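Local coordinates for trwC protein (PDB 1OMH) that is the relaxase domain of a conjugative plasmid protein, which binds origin-of-transfer DNA and probably nicks it to start DNA transfer between bacteria, at residues D103-T117 with V195-Y209. Residues are numbered along the deposited sequence; the frame is centred on the assembly and turned at random.
Sequences DAEIIKAHDRAVART and VYNAELAHELQKLGY
Ala109 packs against Glu203 and Ala113 against Leu200 where two helices of the relaxase domain run roughly antiparallel, at 145° with axes 8.3 Å apart, beside the five-stranded antiparallel sheet. Ala109 CB lies 3.6 Å from Glu203 CB, and Ala113 CB meets Tyr196 CD1 and the backbone N of Leu200. Toward one end, Ile106 CD1 is wedged between Leu204, Leu207 and the Tyr209 ring; Val94 of helix 92-99 touches both Ile106 and Leu204. At the other end Tyr196 is a knob in a hole formed by His110, Ala113, Val114 and Thr117. Its CG stands anti to the backbone N (chi1 164°), which directs the ring toward His110, where OH and ND1 share a 2.8 Å hydrogen bond at the imidazole edge. Val114 CG2 sits over one face of that imidazole, toward its rim, and NE2 is hydrogen-bonded to Thr162 OG1. The His110 side chain lies about 5 Å from that of His161, a zinc ligand in another crystal of this protein but metal-free here. Farther out, Asp103 is the N-cap of helix 104-122, taking the N-H of Glu105 on OD2. Along the polar edge Arg112, Arg116, Glu199, Glu203 and Lys206 form a salt-bridge network: Arg112 NH1 pairs with Glu203 OE1 at 3.0 Å, the two flat groups perpendicular. Arg116 NH1 bridges Glu199 OE2 and Glu203 OE2, and Lys206 NZ reaches Glu203 OE2 from the opposite face of the carboxylate, 3.2 Å away.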
loop_
_atom_site.group_PDB
_atom_site.type_symbol
_atom_site.label_atom_id
_atom_site.label_comp_id
_atom_site.label_asym_id
_atom_site.label_seq_id
_atom_site.Cartn_x
_atom_site.Cartn_y
_atom_site.Cartn_z
ATOM N N ASP B 103 9.923 18.107 -3.549
ATOM C CA ASP B 103 9.039 18.755 -2.582
ATOM C C ASP B 103 8.736 17.786 -1.445
ATOM O O ASP B 103 7.851 16.935 -1.551
ATOM C CB ASP B 103 7.737 19.200 -3.250
ATOM C CG ASP B 103 6.834 19.986 -2.309
ATOM O OD1 ASP B 103 5.862 20.599 -2.801
ATOM O OD2 ASP B 103 7.087 19.989 -1.082
ATOM N N ALA B 104 9.479 17.927 -0.352
ATOM C CA ALA B 104 9.320 17.067 0.811
ATOM C C ALA B 104 7.932 17.119 1.441
ATOM O O ALA B 104 7.476 16.130 2.024
ATOM C CB ALA B 104 10.372 17.410 1.857
ATOM N N GLU B 105 7.256 18.256 1.332
ATOM C CA GLU B 105 5.926 18.376 1.925
ATOM C C GLU B 105 4.936 17.421 1.261
ATOM O O GLU B 105 3.928 17.049 1.860
ATOM C CB GLU B 105 5.422 19.818 1.830
ATOM C CG GLU B 105 6.337 20.833 2.511
ATOM C CD GLU B 105 6.613 20.501 3.966
ATOM O OE1 GLU B 105 5.662 20.514 4.777
ATOM O OE2 GLU B 105 7.786 20.227 4.303
ATOM N N ILE B 106 5.231 17.020 0.026
ATOM C CA ILE B 106 4.375 16.085 -0.691
ATOM C C ILE B 106 4.509 14.725 -0.012
ATOM O O ILE B 106 3.531 13.984 0.126
ATOM C CB ILE B 106 4.791 15.949 -2.170
ATOM C CG1 ILE B 106 4.694 17.303 -2.866
ATOM C CG2 ILE B 106 3.900 14.916 -2.877
ATOM C CD1 ILE B 106 3.301 17.857 -2.927
ATOM N N ILE B 107 5.725 14.405 0.422
ATOM C CA ILE B 107 5.963 13.140 1.101
ATOM C C ILE B 107 5.102 13.108 2.357
ATOM O O ILE B 107 4.423 12.125 2.633
ATOM C CB ILE B 107 7.445 12.969 1.502
ATOM C CG1 ILE B 107 8.330 13.007 0.255
ATOM C CG2 ILE B 107 7.640 11.639 2.234
ATOM C CD1 ILE B 107 8.030 11.919 -0.746
ATOM N N LYS B 108 5.133 14.193 3.119
ATOM C CA LYS B 108 4.336 14.281 4.338
ATOM C C LYS B 108 2.842 14.201 4.004
ATOM O O LYS B 108 2.061 13.620 4.759
ATOM C CB LYS B 108 4.631 15.595 5.066
ATOM C CG LYS B 108 3.765 15.824 6.296
ATOM N N ALA B 109 2.449 14.794 2.879
ATOM C CA ALA B 109 1.052 14.777 2.457
ATOM C C ALA B 109 0.598 13.334 2.236
ATOM O O ALA B 109 -0.492 12.939 2.660
ATOM C CB ALA B 109 0.876 15.587 1.177
ATOM N N HIS B 110 1.441 12.556 1.566
ATOM C CA HIS B 110 1.162 11.150 1.295
ATOM C C HIS B 110 1.051 10.381 2.613
ATOM O O HIS B 110 0.091 9.643 2.828
ATOM C CB HIS B 110 2.288 10.552 0.438
ATOM C CG HIS B 110 2.293 9.054 0.396
ATOM N ND1 HIS B 110 1.464 8.325 -0.429
ATOM C CD2 HIS B 110 3.017 8.151 1.095
ATOM C CE1 HIS B 110 1.678 7.034 -0.236
ATOM N NE2 HIS B 110 2.617 6.902 0.684
ATOM N N ASP B 111 2.035 10.557 3.493
ATOM C CA ASP B 111 2.029 9.872 4.780
ATOM C C ASP B 111 0.755 10.157 5.571
ATOM O O ASP B 111 0.186 9.256 6.184
ATOM C CB ASP B 111 3.246 10.273 5.621
ATOM C CG ASP B 111 4.556 9.787 5.028
ATOM O OD1 ASP B 111 4.524 8.925 4.126
ATOM O OD2 ASP B 111 5.623 10.256 5.475
ATOM N N ARG B 112 0.308 11.408 5.562
ATOM C CA ARG B 112 -0.910 11.773 6.286
ATOM C C ARG B 112 -2.131 11.093 5.676
ATOM O O ARG B 112 -2.958 10.538 6.395
ATOM C CB ARG B 112 -1.110 13.288 6.272
ATOM C CG ARG B 112 -0.139 14.056 7.152
ATOM C CD ARG B 112 -0.301 15.558 6.951
ATOM N NE ARG B 112 0.519 16.337 7.876
ATOM C CZ ARG B 112 0.690 17.652 7.791
ATOM N NH1 ARG B 112 0.101 18.336 6.821
ATOM N NH2 ARG B 112 1.445 18.285 8.677
ATOM N N ALA B 113 -2.241 11.134 4.352
ATOM C CA ALA B 113 -3.377 10.511 3.686
ATOM C C ALA B 113 -3.420 9.022 4.024
ATOM O O ALA B 113 -4.496 8.461 4.225
ATOM C CB ALA B 113 -3.294 10.719 2.179
ATOM N N VAL B 114 -2.249 8.393 4.099
ATOM C CA VAL B 114 -2.163 6.976 4.443
ATOM C C VAL B 114 -2.612 6.758 5.893
ATOM O O VAL B 114 -3.398 5.865 6.173
ATOM C CB VAL B 114 -0.715 6.437 4.291
ATOM C CG1 VAL B 114 -0.620 5.037 4.860
ATOM C CG2 VAL B 114 -0.308 6.422 2.811
ATOM N N ALA B 115 -2.110 7.583 6.808
ATOM C CA ALA B 115 -2.462 7.455 8.221
ATOM C C ALA B 115 -3.961 7.637 8.467
ATOM O O ALA B 115 -4.567 6.884 9.228
ATOM C CB ALA B 115 -1.667 8.463 9.053
ATOM N N ARG B 116 -4.557 8.632 7.823
ATOM C CA ARG B 116 -5.981 8.889 7.992
ATOM C C ARG B 116 -6.837 7.764 7.417
ATOM O O ARG B 116 -7.876 7.409 7.979
ATOM C CB ARG B 116 -6.348 10.224 7.344
ATOM C CG ARG B 116 -5.768 11.421 8.083
ATOM C CD ARG B 116 -5.920 12.694 7.273
ATOM N NE ARG B 116 -5.268 13.833 7.917
ATOM C CZ ARG B 116 -5.052 15.002 7.324
ATOM N NH1 ARG B 116 -5.437 15.192 6.068
ATOM N NH2 ARG B 116 -4.454 15.982 7.987
ATOM N N THR B 117 -6.400 7.191 6.302
ATOM C CA THR B 117 -7.157 6.107 5.696
ATOM C C THR B 117 -7.089 4.879 6.598
ATOM O O THR B 117 -8.086 4.180 6.784
ATOM C CB THR B 117 -6.610 5.755 4.303
ATOM O OG1 THR B 117 -6.596 6.936 3.491
ATOM C CG2 THR B 117 -7.483 4.703 3.631
ATOM N N VAL B 195 -10.808 7.332 0.038
ATOM C CA VAL B 195 -10.471 8.140 1.206
ATOM C C VAL B 195 -9.023 8.632 1.098
ATOM O O VAL B 195 -8.717 9.782 1.434
ATOM C CB VAL B 195 -10.614 7.329 2.513
ATOM C CG1 VAL B 195 -10.180 8.176 3.698
ATOM C CG2 VAL B 195 -12.066 6.862 2.684
ATOM N N TYR B 196 -8.126 7.754 0.648
ATOM C CA TYR B 196 -6.719 8.129 0.485
ATOM C C TYR B 196 -6.647 9.236 -0.564
ATOM O O TYR B 196 -5.978 10.251 -0.381
ATOM C CB TYR B 196 -5.892 6.925 0.020
ATOM C CG TYR B 196 -4.526 7.287 -0.536
ATOM C CD1 TYR B 196 -3.456 7.591 0.309
ATOM C CD2 TYR B 196 -4.315 7.340 -1.909
ATOM C CE1 TYR B 196 -2.195 7.944 -0.214
ATOM C CE2 TYR B 196 -3.077 7.690 -2.440
ATOM C CZ TYR B 196 -2.021 7.993 -1.591
ATOM O OH TYR B 196 -0.809 8.358 -2.134
ATOM N N ASN B 197 -7.355 9.026 -1.663
ATOM C CA ASN B 197 -7.400 9.982 -2.763
ATOM C C ASN B 197 -7.857 11.363 -2.276
ATOM O O ASN B 197 -7.228 12.381 -2.575
ATOM C CB ASN B 197 -8.361 9.474 -3.839
ATOM C CG ASN B 197 -7.969 9.918 -5.232
ATOM O OD1 ASN B 197 -8.824 10.099 -6.099
ATOM N ND2 ASN B 197 -6.670 10.077 -5.464
ATOM N N ALA B 198 -8.958 11.389 -1.531
ATOM C CA ALA B 198 -9.514 12.633 -0.999
ATOM C C ALA B 198 -8.545 13.364 -0.076
ATOM O O ALA B 198 -8.302 14.557 -0.249
ATOM C CB ALA B 198 -10.823 12.348 -0.249
ATOM N N GLU B 199 -8.012 12.650 0.915
ATOM C CA GLU B 199 -7.077 13.233 1.865
ATOM C C GLU B 199 -5.826 13.757 1.175
ATOM O O GLU B 199 -5.334 14.842 1.506
ATOM C CB GLU B 199 -6.671 12.202 2.919
ATOM C CG GLU B 199 -7.809 11.728 3.808
ATOM C CD GLU B 199 -8.275 12.797 4.773
ATOM O OE1 GLU B 199 -9.297 12.575 5.453
ATOM O OE2 GLU B 199 -7.616 13.857 4.858
ATOM N N LEU B 200 -5.301 12.985 0.226
ATOM C CA LEU B 200 -4.096 13.398 -0.495
ATOM C C LEU B 200 -4.355 14.701 -1.252
ATOM O O LEU B 200 -3.595 15.663 -1.138
ATOM C CB LEU B 200 -3.660 12.315 -1.492
ATOM C CG LEU B 200 -2.447 12.690 -2.349
ATOM C CD1 LEU B 200 -1.254 12.951 -1.452
ATOM C CD2 LEU B 200 -2.140 11.563 -3.347
ATOM N N ALA B 201 -5.441 14.716 -2.017
ATOM C CA ALA B 201 -5.822 15.885 -2.793
ATOM C C ALA B 201 -5.966 17.103 -1.882
ATOM O O ALA B 201 -5.510 18.197 -2.217
ATOM C CB ALA B 201 -7.126 15.618 -3.528
ATOM N N HIS B 202 -6.588 16.906 -0.725
ATOM C CA HIS B 202 -6.781 17.996 0.223
ATOM C C HIS B 202 -5.430 18.525 0.689
ATOM O O HIS B 202 -5.200 19.732 0.718
ATOM C CB HIS B 202 -7.592 17.509 1.428
ATOM C CG HIS B 202 -7.833 18.567 2.460
ATOM N ND1 HIS B 202 -8.567 19.706 2.203
ATOM C CD2 HIS B 202 -7.437 18.659 3.751
ATOM C CE1 HIS B 202 -8.612 20.454 3.290
ATOM N NE2 HIS B 202 -7.934 19.841 4.246
ATOM N N GLU B 203 -4.536 17.614 1.055
ATOM C CA GLU B 203 -3.207 17.990 1.520
ATOM C C GLU B 203 -2.399 18.689 0.433
ATOM O O GLU B 203 -1.659 19.638 0.713
ATOM C CB GLU B 203 -2.447 16.754 2.002
ATOM C CG GLU B 203 -2.984 16.163 3.282
ATOM C CD GLU B 203 -2.947 17.154 4.426
ATOM O OE1 GLU B 203 -1.889 17.789 4.628
ATOM O OE2 GLU B 203 -3.970 17.296 5.124
ATOM N N LEU B 204 -2.534 18.211 -0.800
ATOM C CA LEU B 204 -1.817 18.789 -1.933
ATOM C C LEU B 204 -2.313 20.192 -2.244
ATOM O O LEU B 204 -1.529 21.082 -2.583
ATOM C CB LEU B 204 -1.976 17.902 -3.171
ATOM C CG LEU B 204 -1.262 16.552 -3.080
ATOM C CD1 LEU B 204 -1.580 15.710 -4.300
ATOM C CD2 LEU B 204 0.240 16.791 -2.961
ATOM N N GLN B 205 -3.620 20.391 -2.138
ATOM C CA GLN B 205 -4.179 21.704 -2.404
ATOM C C GLN B 205 -3.714 22.704 -1.354
ATOM O O GLN B 205 -3.552 23.880 -1.651
ATOM C CB GLN B 205 -5.701 21.619 -2.464
ATOM C CG GLN B 205 -6.158 21.060 -3.790
ATOM C CD GLN B 205 -7.631 20.761 -3.837
ATOM O OE1 GLN B 205 -8.203 20.594 -4.917
ATOM N NE2 GLN B 205 -8.258 20.672 -2.669
ATOM N N LYS B 206 -3.470 22.228 -0.136
ATOM C CA LYS B 206 -2.992 23.103 0.926
ATOM C C LYS B 206 -1.589 23.598 0.602
ATOM O O LYS B 206 -1.141 24.612 1.134
ATOM C CB LYS B 206 -2.962 22.364 2.268
ATOM C CG LYS B 206 -4.123 22.688 3.181
ATOM C CD LYS B 206 -3.856 22.235 4.613
ATOM C CE LYS B 206 -3.815 20.722 4.740
ATOM N NZ LYS B 206 -3.721 20.300 6.169
ATOM N N LEU B 207 -0.894 22.873 -0.273
ATOM C CA LEU B 207 0.464 23.238 -0.666
ATOM C C LEU B 207 0.454 24.160 -1.875
ATOM O O LEU B 207 1.501 24.621 -2.327
ATOM C CB LEU B 207 1.281 21.974 -0.976
ATOM C CG LEU B 207 1.431 20.976 0.180
ATOM C CD1 LEU B 207 2.255 19.783 -0.284
ATOM C CD2 LEU B 207 2.105 21.648 1.372
ATOM N N GLY B 208 -0.732 24.420 -2.410
ATOM C CA GLY B 208 -0.827 25.308 -3.551
ATOM C C GLY B 208 -0.787 24.665 -4.924
ATOM O O GLY B 208 -0.470 25.340 -5.907
ATOM N N TYR B 209 -1.085 23.372 -5.010
ATOM C CA TYR B 209 -1.095 22.698 -6.305
ATOM C C TYR B 209 -2.518 22.609 -6.823
ATOM O O TYR B 209 -3.457 22.470 -6.040
ATOM C CB TYR B 209 -0.538 21.268 -6.206
ATOM C CG TYR B 209 0.928 21.190 -5.869
ATOM C CD1 TYR B 209 1.352 20.812 -4.596
ATOM C CD2 TYR B 209 1.894 21.526 -6.817
ATOM C CE1 TYR B 209 2.708 20.774 -4.274
ATOM C CE2 TYR B 209 3.246 21.491 -6.504
ATOM C CZ TYR B 209 3.645 21.117 -5.237
ATOM O OH TYR B 209 4.981 21.094 -4.936
#